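Local atomic coordinates of phospholyase (Arthrobacter aurescens, PDB entry 5G4I), a protein that uses pyridoxal 5'-phosphate as a phospholyase, probably eliminating phosphate from phosphorylated amino alcohols such as ethanolamine phosphate, although its fold is that of a class III transaminase. Residues R242-Q254 / Y267-K281. Numbering follows the deposited sequence.
Sequences RAAGGLVISDEVQ and YQMFNVEPELVTMGK. With PLP (pyridoxal-5'-phosphate), chain C; PO4 (phosphate ion), chain D.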
# COMPACT_ATOMS: atom_id res chain seq x y z
N ARG A 242 22.79 -6.78 17.27
CA ARG A 242 22.42 -6.04 18.51
C ARG A 242 23.65 -5.40 19.13
O ARG A 242 23.54 -4.26 19.63
CB ARG A 242 21.61 -6.93 19.42
CG ARG A 242 20.18 -7.16 18.77
CD ARG A 242 19.49 -8.28 19.40
NE ARG A 242 18.14 -8.42 18.74
CZ ARG A 242 17.41 -9.52 18.83
NH1 ARG A 242 17.88 -10.63 19.41
NH2 ARG A 242 16.21 -9.55 18.24
N ALA A 243 24.79 -6.07 19.02
CA ALA A 243 26.03 -5.45 19.65
C ALA A 243 26.40 -4.20 18.81
O ALA A 243 27.13 -3.30 19.31
CB ALA A 243 27.13 -6.45 19.66
N ALA A 244 26.03 -4.15 17.52
CA ALA A 244 26.24 -3.01 16.63
C ALA A 244 25.13 -1.95 16.74
O ALA A 244 25.16 -0.99 15.98
CB ALA A 244 26.40 -3.43 15.20
N GLY A 245 24.16 -2.12 17.66
CA GLY A 245 23.11 -1.14 17.83
C GLY A 245 21.93 -1.25 16.85
O GLY A 245 21.16 -0.31 16.73
N GLY A 246 21.81 -2.38 16.24
CA GLY A 246 20.74 -2.62 15.22
C GLY A 246 19.62 -3.53 15.73
O GLY A 246 19.65 -4.06 16.87
N LEU A 247 18.62 -3.75 14.85
CA LEU A 247 17.41 -4.55 15.13
C LEU A 247 17.29 -5.68 14.11
O LEU A 247 17.84 -5.63 13.01
CB LEU A 247 16.12 -3.67 15.04
CG LEU A 247 16.10 -2.40 15.91
CD1 LEU A 247 14.85 -1.56 15.68
CD2 LEU A 247 16.22 -2.75 17.38
N VAL A 248 16.47 -6.65 14.47
CA VAL A 248 16.14 -7.78 13.58
C VAL A 248 14.69 -7.69 13.10
O VAL A 248 13.76 -7.53 13.93
CB VAL A 248 16.35 -9.14 14.29
CG1 VAL A 248 15.90 -10.29 13.36
CG2 VAL A 248 17.82 -9.29 14.72
N ILE A 249 14.49 -7.76 11.75
CA ILE A 249 13.17 -7.78 11.14
C ILE A 249 12.97 -9.20 10.51
O ILE A 249 13.70 -9.58 9.59
CB ILE A 249 12.92 -6.74 10.02
CG1 ILE A 249 13.20 -5.27 10.49
CG2 ILE A 249 11.46 -6.84 9.49
CD1 ILE A 249 13.34 -4.30 9.35
N SER A 250 11.92 -9.94 10.98
CA SER A 250 11.47 -11.16 10.23
C SER A 250 10.37 -10.78 9.25
O SER A 250 9.27 -10.34 9.74
CB SER A 250 10.96 -12.25 11.18
OG SER A 250 10.62 -13.42 10.45
N ASP A 251 10.62 -11.01 7.95
CA ASP A 251 9.61 -10.79 6.89
C ASP A 251 8.86 -12.14 6.77
O ASP A 251 9.42 -13.12 6.32
CB ASP A 251 10.32 -10.40 5.60
CG ASP A 251 9.39 -10.23 4.42
OD1 ASP A 251 8.27 -10.76 4.46
OD2 ASP A 251 9.84 -9.64 3.39
N GLU A 252 7.60 -12.11 7.28
CA GLU A 252 6.71 -13.29 7.32
C GLU A 252 5.76 -13.33 6.17
O GLU A 252 4.79 -14.12 6.22
CB GLU A 252 5.97 -13.34 8.66
CG GLU A 252 6.88 -13.56 9.84
CD GLU A 252 7.41 -14.97 10.02
OE1 GLU A 252 6.79 -15.91 9.48
OE2 GLU A 252 8.43 -15.10 10.74
N VAL A 253 6.01 -12.61 5.10
CA VAL A 253 5.05 -12.65 3.96
C VAL A 253 4.97 -14.02 3.37
O VAL A 253 3.80 -14.45 3.02
CB VAL A 253 5.40 -11.54 2.89
CG1 VAL A 253 4.52 -11.70 1.67
CG2 VAL A 253 5.29 -10.17 3.49
N GLN A 254 6.05 -14.76 3.25
CA GLN A 254 6.07 -16.14 2.72
C GLN A 254 5.90 -17.23 3.79
O GLN A 254 5.33 -18.32 3.48
CB GLN A 254 7.39 -16.51 1.96
CG GLN A 254 7.67 -15.65 0.75
CD GLN A 254 6.79 -16.01 -0.44
OE1 GLN A 254 6.28 -17.08 -0.57
NE2 GLN A 254 6.65 -15.08 -1.31
N TYR A 267 9.96 -17.37 11.91
CA TYR A 267 11.16 -17.09 12.78
C TYR A 267 11.30 -18.08 13.88
O TYR A 267 12.38 -18.24 14.48
CB TYR A 267 11.18 -15.66 13.28
CG TYR A 267 10.14 -15.30 14.37
CD1 TYR A 267 10.34 -15.65 15.72
CD2 TYR A 267 8.94 -14.59 14.08
CE1 TYR A 267 9.45 -15.31 16.70
CE2 TYR A 267 8.04 -14.31 15.08
CZ TYR A 267 8.31 -14.69 16.38
OH TYR A 267 7.40 -14.33 17.42
N GLN A 268 10.20 -18.79 14.25
CA GLN A 268 10.17 -19.75 15.36
C GLN A 268 10.98 -20.98 14.99
O GLN A 268 11.26 -21.80 15.94
CB GLN A 268 8.65 -20.11 15.73
CG GLN A 268 7.89 -18.93 16.31
CD GLN A 268 6.35 -19.01 16.41
OE1 GLN A 268 5.77 -19.58 15.62
NE2 GLN A 268 5.77 -18.30 17.38
N MET A 269 11.37 -21.23 13.74
CA MET A 269 12.38 -22.29 13.40
C MET A 269 13.75 -22.01 14.00
O MET A 269 14.58 -22.99 14.05
CB MET A 269 12.47 -22.49 11.89
CG MET A 269 11.21 -22.89 11.16
SD MET A 269 11.36 -23.19 9.41
CE MET A 269 11.76 -21.55 8.72
N PHE A 270 14.03 -20.80 14.47
CA PHE A 270 15.32 -20.39 15.04
C PHE A 270 15.11 -19.98 16.46
O PHE A 270 13.99 -19.63 16.94
CB PHE A 270 15.86 -19.24 14.17
CG PHE A 270 15.87 -19.57 12.66
CD1 PHE A 270 16.79 -20.45 12.13
CD2 PHE A 270 14.96 -18.99 11.77
CE1 PHE A 270 16.82 -20.79 10.79
CE2 PHE A 270 14.96 -19.36 10.45
CZ PHE A 270 15.89 -20.21 9.93
N ASN A 271 16.20 -19.91 17.21
CA ASN A 271 16.12 -19.45 18.58
C ASN A 271 16.34 -17.91 18.64
O ASN A 271 17.39 -17.37 19.06
CB ASN A 271 17.14 -20.18 19.47
CG ASN A 271 16.98 -19.82 20.95
OD1 ASN A 271 15.92 -19.35 21.43
ND2 ASN A 271 18.08 -19.99 21.69
N VAL A 272 15.33 -17.18 18.14
CA VAL A 272 15.38 -15.73 17.97
C VAL A 272 13.99 -15.12 18.25
O VAL A 272 12.96 -15.76 17.97
CB VAL A 272 15.81 -15.32 16.52
CG1 VAL A 272 14.72 -15.57 15.45
CG2 VAL A 272 16.25 -13.86 16.43
N GLU A 273 13.99 -13.93 18.85
CA GLU A 273 12.72 -13.13 19.01
C GLU A 273 13.02 -11.79 18.36
O GLU A 273 13.73 -10.92 18.89
CB GLU A 273 12.28 -12.89 20.45
CG GLU A 273 10.94 -12.14 20.49
CD GLU A 273 10.49 -11.79 21.93
OE1 GLU A 273 10.65 -12.62 22.87
OE2 GLU A 273 9.97 -10.66 22.18
N PRO A 274 12.51 -11.57 17.11
CA PRO A 274 12.69 -10.27 16.46
C PRO A 274 12.02 -9.11 17.16
O PRO A 274 10.96 -9.28 17.82
CB PRO A 274 12.07 -10.48 15.06
CG PRO A 274 11.76 -11.86 14.97
CD PRO A 274 11.63 -12.46 16.34
N GLU A 275 12.55 -7.88 16.97
CA GLU A 275 11.94 -6.67 17.41
C GLU A 275 10.74 -6.21 16.52
O GLU A 275 9.86 -5.48 16.98
CB GLU A 275 12.88 -5.49 17.57
CG GLU A 275 13.97 -5.71 18.61
CD GLU A 275 15.24 -6.35 18.08
OE1 GLU A 275 15.30 -7.05 17.04
OE2 GLU A 275 16.33 -6.19 18.79
N LEU A 276 10.82 -6.63 15.24
CA LEU A 276 9.84 -6.20 14.22
C LEU A 276 9.54 -7.43 13.35
O LEU A 276 10.44 -8.20 12.97
CB LEU A 276 10.52 -5.14 13.26
CG LEU A 276 10.76 -3.73 13.93
CD1 LEU A 276 11.98 -3.00 13.29
CD2 LEU A 276 9.51 -2.90 13.88
N VAL A 277 8.22 -7.58 13.08
CA VAL A 277 7.69 -8.71 12.23
C VAL A 277 6.74 -8.11 11.18
O VAL A 277 5.84 -7.37 11.54
CB VAL A 277 6.96 -9.80 13.08
CG1 VAL A 277 6.48 -10.91 12.18
CG2 VAL A 277 7.86 -10.34 14.16
N THR A 278 7.04 -8.38 9.91
CA THR A 278 6.17 -7.84 8.81
C THR A 278 5.39 -8.99 8.16
O THR A 278 5.80 -10.15 8.14
CB THR A 278 7.04 -7.08 7.78
OG1 THR A 278 8.00 -7.98 7.25
CG2 THR A 278 7.76 -5.88 8.41
N MET A 279 4.25 -8.65 7.57
CA MET A 279 3.34 -9.67 6.99
C MET A 279 2.50 -9.00 5.89
O MET A 279 2.38 -7.77 5.76
CB MET A 279 2.54 -10.33 8.09
CG MET A 279 1.68 -9.40 8.76
SD MET A 279 0.99 -10.05 10.39
CE MET A 279 2.15 -10.30 11.26
N GLY A 280 1.86 -9.87 5.09
CA GLY A 280 1.02 -9.44 3.95
C GLY A 280 0.42 -10.72 3.35
O GLY A 280 -0.14 -11.57 4.06
N LYS A 281 0.60 -10.91 2.03
CA LYS A 281 -0.00 -11.95 1.15
C LYS A 281 -1.25 -12.66 1.74
O LYS A 281 -2.40 -12.26 1.42
CB LYS A 281 1.08 -12.79 0.51
CG LYS A 281 1.82 -12.09 -0.65
CD LYS A 281 2.84 -13.01 -1.38
CE LYS A 281 3.60 -12.35 -2.62
NZ LYS A 281 4.87 -11.81 -2.05
N1 PLP C . 8.40 -9.76 1.05
C2 PLP C . 8.21 -11.05 0.68
C2A PLP C . 9.02 -12.14 1.33
C3 PLP C . 7.22 -11.39 -0.38
O3 PLP C . 7.02 -12.67 -0.77
C4 PLP C . 6.46 -10.27 -0.98
C4A PLP C . 5.45 -10.51 -2.04
C5 PLP C . 6.76 -8.90 -0.49
C6 PLP C . 7.71 -8.73 0.51
C5A PLP C . 6.02 -7.71 -1.05
O4P PLP C . 4.62 -7.94 -0.99
P PLP C . 3.59 -6.97 -1.77
O1P PLP C . 3.68 -7.43 -3.20
O2P PLP C . 2.26 -7.24 -1.10
O3P PLP C . 4.15 -5.58 -1.52
P PO4 D . 5.02 -15.10 -5.35
O1 PO4 D . 5.63 -15.49 -4.14
O2 PO4 D . 3.53 -15.39 -5.48
O3 PO4 D . 5.52 -16.30 -6.15
O4 PO4 D . 5.40 -13.78 -5.98
O HOH W 1 16.49 -13.06 20.06
O HOH W 2 2.13 -12.88 5.92
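Strands 247-251 and 276-279 run parallel, their axes 4.8 Å apart at closest and inclined by 22°, joined by backbone bonds from Ser250 N to Leu276 O, Thr278 N to Ser250 O and Glu252 N to Thr278 O. Where the strands begin, the bent chain of Glu275 (chi2 89°) brings its carboxylate back to the Arg242 guanidinium in a salt bridge. Glu275 OE1 is gripped from opposite faces of its plane, by Arg242 NH2 at 2.9 Å in a nearly straight bond (171°) and by Val248 N. The same NH2 also reaches Glu273 O. On one face of the sheet Leu276 CD1 lies 3.8 Å from Ile249 CG1; on the other, Ser250 OG and Tyr267 N both donate to Glu252 OE2, the latter at 3.0 Å on the syn lone pair.

At the C-terminal ends the pair opens into the cofactor site. Lys281 NZ is bonded covalently to C4A of pyridoxal phosphate, a link consistent with the internal aldimine, and Val253 CG1 packs 3.4 Å from ring atom C3. Asp251 OD2 lies 2.8 Å from pyridine N1, the position of the conserved aspartate of fold-type I enzymes, and is hydrogen-bonded to His148 and Asn124; its OD1 closes an Asx turn with Val253 N. Strand 214-217 flanks 247-251, antiparallel strand 290-294 borders 276-279, and helix 233-243 packs through Ala238 against Val248.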